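Long-range contacts in Endonuclease/exonuclease/phosphatase (Beutenbergia cavernae DSM 12333, PDB 4RUW), which is of unknown function but belongs to the endonuclease/exonuclease/phosphatase family and joins a DNase I-like domain to an immunoglobulin-like one: residues P302-V307 / L328-A333; L361-C366 / E407-A412; T199-P204 / G234-W239. One frame throughout, in Å; residues are numbered along the deposited sequence. Where two conformers were deposited one is given.

Contacts 1 and 3 belong to the DNase I-like domain, contact 1 in one of its two large sheets and contact 3 where strands of the other run out into loops, whereas contact 2 lies in the immunoglobulin-like domain. Contact 3 is the buried one, where a side-chain amide, an imidazole and a water join the two loops beside backbone bonds. Contacts 1 and 2 are partly buried antiparallel pairs at sheet margins, each with an aromatic ring packed against leucines and with charged side chains at the surface. These two meet across the domain boundary, where Arg362 of contact 2 forms a salt bridge with Asp305 of contact 1; contact 3 stands apart, about 25 Å from contact 1 between centres.

Contact 1 of 3, residues P302-V307 / L328-A333; sequences PAFDVV and LRLGGA
The Phe304 ring is held between two leucines of segment 328-333. Leu330 CD1 sits over the centre of one face, 3.9 Å from the ring centroid and 10° off the normal, a CH-pi contact, while Leu328 CD1 lies over the opposite face, 4.2 Å above the plane and displaced toward the rim. The second flat group, the Arg329 guanidinium, has Val307 CG2 centred over one face, 3.7 Å above its plane. These groups belong to an antiparallel strand pair of the DNase I-like sandwich, in which 304-311 is the outermost strand of its sheet and 324-330 separates it from strand 55-62. Phe304, Val306, Leu328 and Leu330 occupy one face of the sheet, and helix 266-270 packs on it at Val306 and Leu328. Val306 and Leu328 lie side by side, with CG1 of the valine 4.1 Å from CD2 of the leucine.

Asp305 and Arg329 project from the other face, yet their charged ends go to different partners: the carboxylate forms a salt bridge with Arg362 of the immunoglobulin-like domain, and Arg329 NE one with Asp55. The arginine chain is bent at chi3 (-63°), which turns NE out of the extended line. Between the backbones, Asp305 N donates to Arg329 O at 2.8 Å, and Arg329 N returns a bond to Asp305 O. At the end where both strands give way to loop, Ala303 CB touches Leu330 CD1 at 3.7 Å, and Gly331 N donates to Ala303 O at 2.9 Å.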
ATOM      1  N   PRO A 302      12.748  -1.062   3.216  1.00 11.94           N
ATOM      2  CA  PRO A 302      13.657   0.074   3.431  1.00 12.65           C
ATOM      3  C   PRO A 302      14.695   0.311   2.334  1.00 13.02           C
ATOM      4  O   PRO A 302      15.182   1.436   2.230  1.00 14.20           O
ATOM      5  CB  PRO A 302      14.337  -0.271   4.765  1.00 13.96           C
ATOM      6  CG  PRO A 302      13.285  -1.056   5.488  1.00 13.68           C
ATOM      7  CD  PRO A 302      12.673  -1.915   4.421  1.00 13.31           C
ATOM      8  N   ALA A 303      15.039  -0.702   1.543  1.00 12.75           N
ATOM      9  CA  ALA A 303      16.032  -0.507   0.483  1.00 13.80           C
ATOM     10  C   ALA A 303      15.569   0.488  -0.585  1.00 13.40           C
ATOM     11  O   ALA A 303      16.392   1.039  -1.314  1.00 14.83           O
ATOM     12  CB  ALA A 303      16.413  -1.832  -0.162  1.00 15.41           C
ATOM     13  N   PHE A 304      14.259   0.693  -0.695  1.00 12.85           N
ATOM     14  CA  PHE A 304      13.724   1.616  -1.684  1.00 12.53           C
ATOM     15  C   PHE A 304      13.668   3.053  -1.185  1.00 13.22           C
ATOM     16  O   PHE A 304      13.324   3.316  -0.035  1.00 14.83           O
ATOM     17  CB  PHE A 304      12.314   1.200  -2.101  1.00 13.00           C
ATOM     18  CG  PHE A 304      12.273   0.041  -3.037  1.00 12.80           C
ATOM     19  CD1 PHE A 304      12.586   0.206  -4.379  1.00 13.13           C
ATOM     20  CD2 PHE A 304      11.902  -1.211  -2.585  1.00 13.53           C
ATOM     21  CE1 PHE A 304      12.543  -0.851  -5.251  1.00 13.52           C
ATOM     22  CE2 PHE A 304      11.850  -2.279  -3.460  1.00 14.07           C
ATOM     23  CZ  PHE A 304      12.168  -2.095  -4.793  1.00 14.18           C
ATOM     24  N   ASP A 305      13.990   3.980  -2.081  1.00 14.26           N
ATOM     25  CA  ASP A 305      13.645   5.383  -1.914  1.00 15.17           C
ATOM     26  C   ASP A 305      12.440   5.672  -2.789  1.00 13.62           C
ATOM     27  O   ASP A 305      12.241   5.026  -3.816  1.00 15.09           O
ATOM     28  CB  ASP A 305      14.783   6.285  -2.373  1.00 19.03           C
ATOM     29  CG  ASP A 305      15.953   6.256  -1.443  0.64 24.80           C
ATOM     30  OD1 ASP A 305      15.813   5.696  -0.337  0.37 27.59           O
ATOM     31  OD2 ASP A 305      17.007   6.809  -1.810  0.33 27.84           O
ATOM     32  N   VAL A 306      11.648   6.659  -2.405  1.00 13.25           N
ATOM     33  CA  VAL A 306      10.504   7.061  -3.209  1.00 12.93           C
ATOM     34  C   VAL A 306      10.835   8.354  -3.941  1.00 13.19           C
ATOM     35  O   VAL A 306      11.240   9.336  -3.326  1.00 15.17           O
ATOM     36  CB  VAL A 306       9.249   7.258  -2.339  1.00 13.54           C
ATOM     37  CG1 VAL A 306       8.031   7.449  -3.225  1.00 14.69           C
ATOM     38  CG2 VAL A 306       9.054   6.058  -1.419  1.00 14.53           C
ATOM     39  N   VAL A 307      10.655   8.342  -5.257  1.00 13.51           N
ATOM     40  CA  VAL A 307      10.998   9.479  -6.101  1.00 14.65           C
ATOM     41  C   VAL A 307       9.798  10.375  -6.378  1.00 13.69           C
ATOM     42  O   VAL A 307       9.874  11.587  -6.223  1.00 15.37           O
ATOM     43  CB  VAL A 307      11.638   9.003  -7.431  1.00 15.80           C
ATOM     44  CG1 VAL A 307      11.996  10.186  -8.322  1.00 17.97           C
ATOM     45  CG2 VAL A 307      12.871   8.134  -7.147  1.00 16.90           C
ATOM     46  N   LEU A 328       9.918   4.495  -7.802  1.00 12.79           N
ATOM     47  CA  LEU A 328      10.808   4.130  -6.707  1.00 13.32           C
ATOM     48  C   LEU A 328      12.230   4.031  -7.238  1.00 13.26           C
ATOM     49  O   LEU A 328      12.448   3.960  -8.446  1.00 14.53           O
ATOM     50  CB  LEU A 328      10.389   2.778  -6.120  1.00 13.54           C
ATOM     51  CG  LEU A 328       8.906   2.630  -5.760  1.00 13.42           C
ATOM     52  CD1 LEU A 328       8.631   1.232  -5.215  1.00 15.43           C
ATOM     53  CD2 LEU A 328       8.476   3.704  -4.762  1.00 14.66           C
ATOM     54  N   ARG A 329      13.201   4.012  -6.329  1.00 13.95           N
ATOM     55  CA  ARG A 329      14.596   3.848  -6.708  1.00 13.86           C
ATOM     56  C   ARG A 329      15.240   2.928  -5.693  1.00 13.80           C
ATOM     57  O   ARG A 329      15.108   3.141  -4.496  1.00 15.08           O
ATOM     58  CB  ARG A 329      15.300   5.200  -6.718  1.00 16.97           C
ATOM     59  CG  ARG A 329      16.737   5.139  -7.191  1.00 20.97           C
ATOM     60  CD  ARG A 329      17.278   6.535  -7.408  1.00 24.13           C
ATOM     61  NE  ARG A 329      16.543   7.212  -8.471  1.00 26.94           N
ATOM     62  CZ  ARG A 329      16.368   8.528  -8.545  1.00 30.27           C
ATOM     63  NH1 ARG A 329      16.867   9.320  -7.608  1.00 32.47           N
ATOM     64  NH2 ARG A 329      15.681   9.049  -9.551  1.00 32.02           N
ATOM     65  N   LEU A 330      15.922   1.903  -6.150  1.00 14.42           N
ATOM     66  CA  LEU A 330      16.506   0.951  -5.236  1.00 16.08           C
ATOM     67  C   LEU A 330      17.898   1.378  -4.849  1.00 18.63           C
ATOM     68  O   LEU A 330      18.749   1.545  -5.687  1.00 20.77           O
ATOM     69  CB  LEU A 330      16.540  -0.439  -5.873  1.00 17.33           C
ATOM     70  CG  LEU A 330      16.989  -1.595  -4.996  1.00 18.22           C
ATOM     71  CD1 LEU A 330      16.077  -1.737  -3.796  1.00 18.11           C
ATOM     72  CD2 LEU A 330      17.018  -2.882  -5.808  1.00 21.23           C
ATOM     73  N   GLY A 331      18.102   1.543  -3.556  1.00 20.09           N
ATOM     74  CA  GLY A 331      19.415   1.832  -3.012  1.00 23.00           C
ATOM     75  C   GLY A 331      20.185   0.582  -2.674  1.00 24.15           C
ATOM     76  O   GLY A 331      19.862  -0.502  -3.099  1.00 26.17           O
ATOM     77  N   GLY A 332      21.237   0.764  -1.895  1.00 26.89           N
ATOM     78  CA  GLY A 332      22.040  -0.322  -1.380  1.00 30.02           C
ATOM     79  C   GLY A 332      21.402  -1.047  -0.220  1.00 31.61           C
ATOM     80  O   GLY A 332      20.382  -0.631   0.313  1.00 31.79           O
ATOM     81  N   ALA A 333      21.996  -2.168   0.153  1.00 32.92           N
ATOM     82  CA  ALA A 333      21.445  -2.943   1.229  1.00 32.05           C
ATOM     83  C   ALA A 333      21.467  -2.103   2.497  1.00 29.57           C
ATOM     84  O   ALA A 333      22.485  -1.570   2.908  1.00 30.67           O
ATOM     85  CB  ALA A 333      22.257  -4.212   1.439  1.00 33.02           C
TER

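Contact 2 of 3, residues L361-C366 / E407-A412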
ATOM      1  N   LEU A 361      21.915   8.228   6.040  1.00 16.17           N
ATOM      2  CA  LEU A 361      20.860   8.048   7.019  1.00 15.22           C
ATOM      3  C   LEU A 361      19.585   8.685   6.486  1.00 14.60           C
ATOM      4  O   LEU A 361      19.627   9.734   5.835  1.00 15.37           O
ATOM      5  CB  LEU A 361      21.243   8.699   8.349  1.00 16.78           C
ATOM      6  CG  LEU A 361      22.426   8.054   9.069  1.00 18.71           C
ATOM      7  CD1 LEU A 361      22.897   8.916  10.237  1.00 19.60           C
ATOM      8  CD2 LEU A 361      22.055   6.663   9.540  1.00 21.92           C
ATOM      9  N   ARG A 362      18.454   8.040   6.755  1.00 13.67           N
ATOM     10  CA  ARG A 362      17.150   8.566   6.383  1.00 13.54           C
ATOM     11  C   ARG A 362      16.203   8.423   7.559  1.00 12.95           C
ATOM     12  O   ARG A 362      16.135   7.362   8.180  1.00 14.09           O
ATOM     13  CB  ARG A 362      16.574   7.825   5.168  1.00 13.75           C
ATOM     14  CG  ARG A 362      15.179   8.317   4.753  1.00 14.60           C
ATOM     15  CD  ARG A 362      14.612   7.499   3.605  1.00 15.29           C
ATOM     16  NE  ARG A 362      14.421   6.105   3.998  1.00 14.79           N
ATOM     17  CZ  ARG A 362      14.257   5.099   3.146  1.00 15.99           C
ATOM     18  NH1 ARG A 362      14.256   5.327   1.843  1.00 18.47           N
ATOM     19  NH2 ARG A 362      14.105   3.860   3.594  1.00 16.31           N
ATOM     20  N   LEU A 363      15.472   9.493   7.858  1.00 12.82           N
ATOM     21  CA  LEU A 363      14.453   9.470   8.894  1.00 13.19           C
ATOM     22  C   LEU A 363      13.135   9.916   8.278  1.00 14.00           C
ATOM     23  O   LEU A 363      13.039  11.028   7.746  1.00 17.48           O
ATOM     24  CB  LEU A 363      14.862  10.415  10.022  1.00 17.15           C
ATOM     25  CG  LEU A 363      14.239  10.350  11.410  1.00 20.44           C
ATOM     26  CD1 LEU A 363      14.095   8.917  11.865  1.00 20.01           C
ATOM     27  CD2 LEU A 363      15.106  11.124  12.395  1.00 19.52           C
ATOM     28  N   SER A 364      12.140   9.030   8.316  1.00 12.93           N
ATOM     29  CA  SER A 364      10.793   9.338   7.858  1.00 13.37           C
ATOM     30  C   SER A 364       9.879   9.414   9.079  1.00 13.12           C
ATOM     31  O   SER A 364       9.767   8.445   9.837  1.00 14.59           O
ATOM     32  CB  SER A 364      10.296   8.257   6.897  1.00 14.19           C
ATOM     33  OG  SER A 364       8.924   8.453   6.576  1.00 15.55           O
ATOM     34  N   VAL A 365       9.248  10.565   9.280  1.00 12.66           N
ATOM     35  CA  VAL A 365       8.473  10.818  10.479  1.00 12.92           C
ATOM     36  C   VAL A 365       7.052  11.142  10.070  1.00 12.61           C
ATOM     37  O   VAL A 365       6.810  12.011   9.221  1.00 13.09           O
ATOM     38  CB  VAL A 365       9.070  11.964  11.307  1.00 14.35           C
ATOM     39  CG1 VAL A 365       8.275  12.173  12.584  1.00 15.54           C
ATOM     40  CG2 VAL A 365      10.506  11.660  11.631  1.00 15.37           C
ATOM     41  N   CYS A 366       6.112  10.462  10.708  0.57 13.22           N
ATOM     42  CA  CYS A 366       4.726  10.564  10.313  0.57 13.60           C
ATOM     43  C   CYS A 366       3.804  10.780  11.499  0.57 12.91           C
ATOM     44  O   CYS A 366       3.789   9.978  12.435  0.57 14.79           O
ATOM     45  CB  CYS A 366       4.321   9.292   9.580  0.57 15.76           C
ATOM     46  SG  CYS A 366       2.566   9.159   9.332  0.57 17.58           S
ATOM     47  N   GLU A 407      13.821  13.149   5.858  1.00 16.79           N
ATOM     48  CA  GLU A 407      15.125  13.790   5.711  1.00 17.49           C
ATOM     49  C   GLU A 407      16.181  12.738   5.474  1.00 16.71           C
ATOM     50  O   GLU A 407      16.133  11.664   6.069  1.00 16.19           O
ATOM     51  CB  GLU A 407      15.510  14.582   6.962  1.00 21.47           C
ATOM     52  CG  GLU A 407      14.734  15.866   7.153  1.00 23.61           C
ATOM     53  CD  GLU A 407      15.353  16.766   8.207  1.00 26.21           C
ATOM     54  OE1 GLU A 407      14.648  17.671   8.690  1.00 28.61           O
ATOM     55  OE2 GLU A 407      16.543  16.566   8.553  1.00 26.86           O
ATOM     56  N   THR A 408      17.140  13.067   4.619  1.00 17.79           N
ATOM     57  CA  THR A 408      18.240  12.185   4.292  1.00 18.44           C
ATOM     58  C   THR A 408      19.524  12.990   4.423  1.00 16.58           C
ATOM     59  O   THR A 408      19.594  14.124   3.959  1.00 18.45           O
ATOM     60  CB  THR A 408      18.101  11.680   2.847  1.00 23.16           C
ATOM     61  OG1 THR A 408      16.872  10.960   2.714  1.00 27.23           O
ATOM     62  CG2 THR A 408      19.251  10.779   2.475  1.00 24.68           C
ATOM     63  N   TRP A 409      20.532  12.417   5.066  1.00 15.08           N
ATOM     64  CA  TRP A 409      21.780  13.136   5.260  1.00 14.80           C
ATOM     65  C   TRP A 409      22.937  12.155   5.371  1.00 16.01           C
ATOM     66  O   TRP A 409      22.729  10.946   5.470  1.00 16.42           O
ATOM     67  CB  TRP A 409      21.691  14.055   6.488  1.00 15.13           C
ATOM     68  CG  TRP A 409      21.685  13.342   7.819  1.00 15.14           C
ATOM     69  CD1 TRP A 409      22.734  13.235   8.687  1.00 16.20           C
ATOM     70  CD2 TRP A 409      20.585  12.648   8.432  1.00 15.76           C
ATOM     71  NE1 TRP A 409      22.358  12.523   9.798  1.00 16.61           N
ATOM     72  CE2 TRP A 409      21.047  12.152   9.669  1.00 15.76           C
ATOM     73  CE3 TRP A 409      19.259  12.405   8.062  1.00 16.04           C
ATOM     74  CZ2 TRP A 409      20.236  11.418  10.534  1.00 16.06           C
ATOM     75  CZ3 TRP A 409      18.453  11.673   8.926  1.00 16.91           C
ATOM     76  CH2 TRP A 409      18.948  11.189  10.149  1.00 17.22           C
ATOM     77  N   ARG A 410      24.158  12.675   5.329  1.00 16.16           N
ATOM     78  CA  ARG A 410      25.333  11.830   5.454  1.00 18.19           C
ATOM     79  C   ARG A 410      25.772  11.765   6.905  1.00 18.89           C
ATOM     80  O   ARG A 410      25.983  12.790   7.552  1.00 19.48           O
ATOM     81  CB  ARG A 410      26.472  12.368   4.585  1.00 19.82           C
ATOM     82  CG  ARG A 410      27.734  11.505   4.577  1.00 22.83           C
ATOM     83  CD  ARG A 410      28.882  12.250   3.904  1.00 26.29           C
ATOM     84  NE  ARG A 410      29.984  11.373   3.515  0.29 30.28           N
ATOM     85  CZ  ARG A 410      31.204  11.802   3.199  0.31 33.45           C
ATOM     86  NH1 ARG A 410      31.491  13.098   3.243  0.34 34.52           N
ATOM     87  NH2 ARG A 410      32.142  10.932   2.848  0.28 34.58           N
ATOM     88  N   GLY A 411      25.906  10.547   7.414  1.00 21.12           N
ATOM     89  CA  GLY A 411      26.354  10.341   8.776  1.00 24.24           C
ATOM     90  C   GLY A 411      26.427   8.864   9.099  1.00 26.49           C
ATOM     91  O   GLY A 411      25.921   8.029   8.351  1.00 27.60           O
ATOM     92  N   ALA A 412      27.072   8.542  10.212  1.00 29.88           N
ATOM     93  CA  ALA A 412      27.138   7.165  10.678  1.00 30.70           C
ATOM     94  C   ALA A 412      26.548   7.083  12.073  1.00 31.61           C
ATOM     95  O   ALA A 412      26.702   8.004  12.870  1.00 33.07           O
ATOM     96  CB  ALA A 412      28.580   6.670  10.679  1.00 31.35           C
TER
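Leu361 reaches across to Trp409 and Gly411 through CB, CG and CD1. Its CB lies over one face of the indole, 3.7 Å from the centroid of the six-membered ring and 13° off the normal, a CH-pi contact. CG then passes the carbonyl of Gly411, 3.6 Å from its O. At the tip, CD1 is divided between that same oxygen and the indole, where it comes within 3.7 Å of Trp409 NE1. On the tryptophan side, chi1 (72°) sets CG in the crowded position between backbone N and carbonyl carbon; the ring beyond it lies over Leu361. Leu363 CB meets the indole at its edge, in plane, 4.0 Å from CZ3, and Arg392 adds a cation-pi interaction.

This is an antiparallel pair in the immunoglobulin-like domain, with strand 405-410 at the margin of its four-stranded sheet. The face bearing Leu361, Leu363 and Trp409 turns inward to the second sheet of the sandwich: Leu363 packs on Ala381 and Val394, and Trp409 on Leu383. Four backbone hydrogen bonds fix the register, two between Leu361 and Trp409 and two between Leu363 and Glu407, with Leu363 N 2.9 Å from Glu407 O.

On the other face, Arg362 and Thr408 form the intervening non-hydrogen-bonded pair, and Arg362 CG passes 3.7 Å from Thr408 OG1. The arginine chain bends at chi3, and its end leads away from the strand pair; there NH1 bonds to Phe304 O and NH2 to Pro302 O, both in the DNase I-like domain.

Contact 3 of 3, residues T199-P204 / G234-W239; sequences THLSTP and GDLNIW
His200 and Asp235 each hold CG anti to the backbone N (chi1 -178° and -179°), and their side chains extend side by side in the same direction, with ring and carboxylate planes 15° apart. Asp235 CB lies over one face of the imidazole, 3.7 Å from His200 CD2. His200 NE2 and Asp235 OD2 approach to 3.4 Å, but at an angle too poor for a hydrogen bond, and OD2 is instead bound by Asn62.

Asn237, in a left-handed backbone conformation, directs its amide back at segment 199-204. Its ND2 donates to Leu201 O at 2.9 Å, with the acceptor in the plane of the amide, and gives a further bond to a water at 3.0 Å. That water also lies 2.9 Å from His200 NE2, in the ring plane, and so bridges histidine and asparagine. Leu201 N donates to Asp235 O at 3.0 Å, and on the apolar side Leu236 CD2 touches Thr199 CG2 at 3.8 Å. Gln213 of helix 207-222 ties the two loops together by donating to both Ser202 O and Asn237 O.

The zinc ion is about 13 Å from the His200 side chain, a separate site. Gly234 to Asn237 read as the GDxN signature of the family, and its meeting with the histidine that ends strand 192-200, close to Asn62, Asn95 and His321, is consistent with the active-site pocket of DNase I-like proteins, which is lined by such polar residues.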
ATOM      1  N   THR A 199      -2.395  -7.909  -3.080  1.00 11.15           N
ATOM      2  CA  THR A 199      -3.559  -8.375  -2.352  1.00 11.33           C
ATOM      3  C   THR A 199      -4.709  -7.379  -2.412  1.00 10.76           C
ATOM      4  O   THR A 199      -4.618  -6.317  -3.053  1.00 11.26           O
ATOM      5  CB  THR A 199      -3.198  -8.763  -0.888  1.00 13.00           C
ATOM      6  OG1 THR A 199      -4.253  -9.552  -0.317  1.00 13.32           O
ATOM      7  CG2 THR A 199      -2.975  -7.537  -0.032  1.00 14.11           C
ATOM      8  N   HIS A 200      -5.794  -7.752  -1.741  1.00 11.51           N
ATOM      9  CA  HIS A 200      -7.049  -7.015  -1.725  1.00 11.14           C
ATOM     10  C   HIS A 200      -7.757  -7.548  -0.473  1.00 10.96           C
ATOM     11  O   HIS A 200      -8.035  -8.748  -0.371  1.00 11.84           O
ATOM     12  CB  HIS A 200      -7.827  -7.315  -3.018  1.00 11.48           C
ATOM     13  CG  HIS A 200      -9.128  -6.590  -3.161  1.00 11.99           C
ATOM     14  ND1 HIS A 200      -9.916  -6.740  -4.278  1.00 13.59           N
ATOM     15  CD2 HIS A 200      -9.781  -5.724  -2.348  1.00 12.73           C
ATOM     16  CE1 HIS A 200     -11.003  -6.001  -4.149  1.00 13.27           C
ATOM     17  NE2 HIS A 200     -10.951  -5.383  -2.986  1.00 13.52           N
ATOM     18  N   LEU A 201      -7.978  -6.684   0.515  1.00 11.21           N
ATOM     19  CA  LEU A 201      -8.563  -7.124   1.781  1.00 11.30           C
ATOM     20  C   LEU A 201     -10.075  -6.922   1.807  1.00 11.03           C
ATOM     21  O   LEU A 201     -10.621  -6.224   0.946  1.00 12.24           O
ATOM     22  CB  LEU A 201      -7.925  -6.377   2.956  1.00 11.97           C
ATOM     23  CG  LEU A 201      -6.400  -6.436   3.043  1.00 12.92           C
ATOM     24  CD1 LEU A 201      -5.942  -5.747   4.303  1.00 15.00           C
ATOM     25  CD2 LEU A 201      -5.868  -7.863   2.958  1.00 13.63           C
ATOM     26  N   SER A 202     -10.745  -7.489   2.806  1.00 12.02           N
ATOM     27  CA  SER A 202     -12.174  -7.263   2.958  1.00 12.11           C
ATOM     28  C   SER A 202     -12.495  -5.784   3.118  1.00 12.54           C
ATOM     29  O   SER A 202     -11.665  -4.998   3.563  1.00 13.21           O
ATOM     30  CB  SER A 202     -12.702  -7.992   4.187  1.00 13.79           C
ATOM     31  OG  SER A 202     -12.655  -9.392   4.034  1.00 14.08           O
ATOM     32  N   THR A 203     -13.719  -5.423   2.767  1.00 13.68           N
ATOM     33  CA  THR A 203     -14.233  -4.085   3.029  1.00 15.03           C
ATOM     34  C   THR A 203     -14.564  -3.947   4.509  1.00 15.33           C
ATOM     35  O   THR A 203     -14.888  -4.931   5.166  1.00 17.85           O
ATOM     36  CB  THR A 203     -15.513  -3.824   2.231  1.00 16.86           C
ATOM     37  OG1 THR A 203     -16.534  -4.732   2.666  1.00 20.61           O
ATOM     38  CG2 THR A 203     -15.255  -4.000   0.744  1.00 18.94           C
ATOM     39  N   PRO A 204     -14.482  -2.725   5.053  1.00 14.28           N
ATOM     40  CA  PRO A 204     -14.775  -2.545   6.479  1.00 15.64           C
ATOM     41  C   PRO A 204     -16.269  -2.321   6.700  1.00 16.19           C
ATOM     42  O   PRO A 204     -16.673  -1.311   7.273  1.00 18.51           O
ATOM     43  CB  PRO A 204     -13.982  -1.286   6.829  1.00 16.52           C
ATOM     44  CG  PRO A 204     -14.024  -0.484   5.570  1.00 16.11           C
ATOM     45  CD  PRO A 204     -13.988  -1.483   4.430  1.00 15.48           C
ATOM     46  N   GLY A 234      -1.954  -3.026  -3.302  1.00 11.33           N
ATOM     47  CA  GLY A 234      -3.320  -3.386  -3.602  1.00 11.69           C
ATOM     48  C   GLY A 234      -4.329  -2.564  -2.847  1.00 11.27           C
ATOM     49  O   GLY A 234      -3.999  -1.585  -2.166  1.00 11.77           O
ATOM     50  N   ASP A 235      -5.577  -2.979  -2.983  1.00 11.93           N
ATOM     51  CA  ASP A 235      -6.701  -2.340  -2.330  1.00 11.54           C
ATOM     52  C   ASP A 235      -6.815  -2.925  -0.926  1.00 11.56           C
ATOM     53  O   ASP A 235      -7.400  -3.990  -0.719  1.00 12.55           O
ATOM     54  CB  ASP A 235      -7.954  -2.629  -3.160  1.00 12.65           C
ATOM     55  CG  ASP A 235      -9.209  -1.985  -2.604  1.00 12.53           C
ATOM     56  OD1 ASP A 235      -9.172  -1.384  -1.506  1.00 13.67           O
ATOM     57  OD2 ASP A 235     -10.260  -2.100  -3.287  1.00 13.73           O
ATOM     58  N   LEU A 236      -6.223  -2.234   0.040  1.00 12.15           N
ATOM     59  CA  LEU A 236      -6.262  -2.713   1.412  1.00 12.06           C
ATOM     60  C   LEU A 236      -7.577  -2.377   2.100  1.00 11.90           C
ATOM     61  O   LEU A 236      -7.857  -2.888   3.183  1.00 12.86           O
ATOM     62  CB  LEU A 236      -5.080  -2.179   2.218  1.00 13.61           C
ATOM     63  CG  LEU A 236      -3.701  -2.524   1.649  1.00 15.16           C
ATOM     64  CD1 LEU A 236      -2.612  -2.035   2.581  1.00 16.88           C
ATOM     65  CD2 LEU A 236      -3.560  -4.024   1.367  1.00 17.24           C
ATOM     66  N   ASN A 237      -8.380  -1.512   1.473  1.00 12.02           N
ATOM     67  CA  ASN A 237      -9.716  -1.209   1.986  1.00 12.38           C
ATOM     68  C   ASN A 237      -9.715  -0.576   3.375  1.00 11.99           C
ATOM     69  O   ASN A 237     -10.706  -0.659   4.106  1.00 13.19           O
ATOM     70  CB  ASN A 237     -10.611  -2.458   1.968  1.00 13.54           C
ATOM     71  CG  ASN A 237     -11.526  -2.502   0.768  1.00 13.29           C
ATOM     72  OD1 ASN A 237     -12.095  -1.482   0.371  1.00 14.90           O
ATOM     73  ND2 ASN A 237     -11.690  -3.687   0.187  1.00 13.49           N
ATOM     74  N   ILE A 238      -8.597   0.049   3.735  1.00 11.89           N
ATOM     75  CA  ILE A 238      -8.490   0.772   4.994  1.00 12.20           C
ATOM     76  C   ILE A 238      -7.956   2.164   4.724  1.00 11.54           C
ATOM     77  O   ILE A 238      -7.100   2.342   3.857  1.00 12.10           O
ATOM     78  CB  ILE A 238      -7.571   0.034   6.018  1.00 13.54           C
ATOM     79  CG1 ILE A 238      -6.137  -0.117   5.488  1.00 14.27           C
ATOM     80  CG2 ILE A 238      -8.176  -1.305   6.393  1.00 15.21           C
ATOM     81  CD1 ILE A 238      -5.171  -0.704   6.517  1.00 17.23           C
ATOM     82  N   TRP A 239      -8.473   3.150   5.450  1.00 11.85           N
ATOM     83  CA  TRP A 239      -7.820   4.447   5.515  1.00 11.49           C
ATOM     84  C   TRP A 239      -6.565   4.312   6.376  1.00 11.87           C
ATOM     85  O   TRP A 239      -6.339   3.279   7.011  1.00 12.75           O
ATOM     86  CB  TRP A 239      -8.701   5.471   6.201  1.00 12.26           C
ATOM     87  CG  TRP A 239     -10.018   5.799   5.582  1.00 12.76           C
ATOM     88  CD1 TRP A 239     -10.621   5.225   4.493  1.00 13.06           C
ATOM     89  CD2 TRP A 239     -10.895   6.828   6.038  1.00 12.80           C
ATOM     90  NE1 TRP A 239     -11.838   5.846   4.255  1.00 13.60           N
ATOM     91  CE2 TRP A 239     -12.021   6.831   5.195  1.00 13.83           C
ATOM     92  CE3 TRP A 239     -10.834   7.744   7.095  1.00 14.31           C
ATOM     93  CZ2 TRP A 239     -13.082   7.717   5.374  1.00 14.75           C
ATOM     94  CZ3 TRP A 239     -11.876   8.618   7.275  1.00 14.68           C
ATOM     95  CH2 TRP A 239     -12.992   8.599   6.421  1.00 15.31           C
TER
HETATM   96  O   HOH W   1     -13.424  -4.098  -2.264  1.00 20.14           O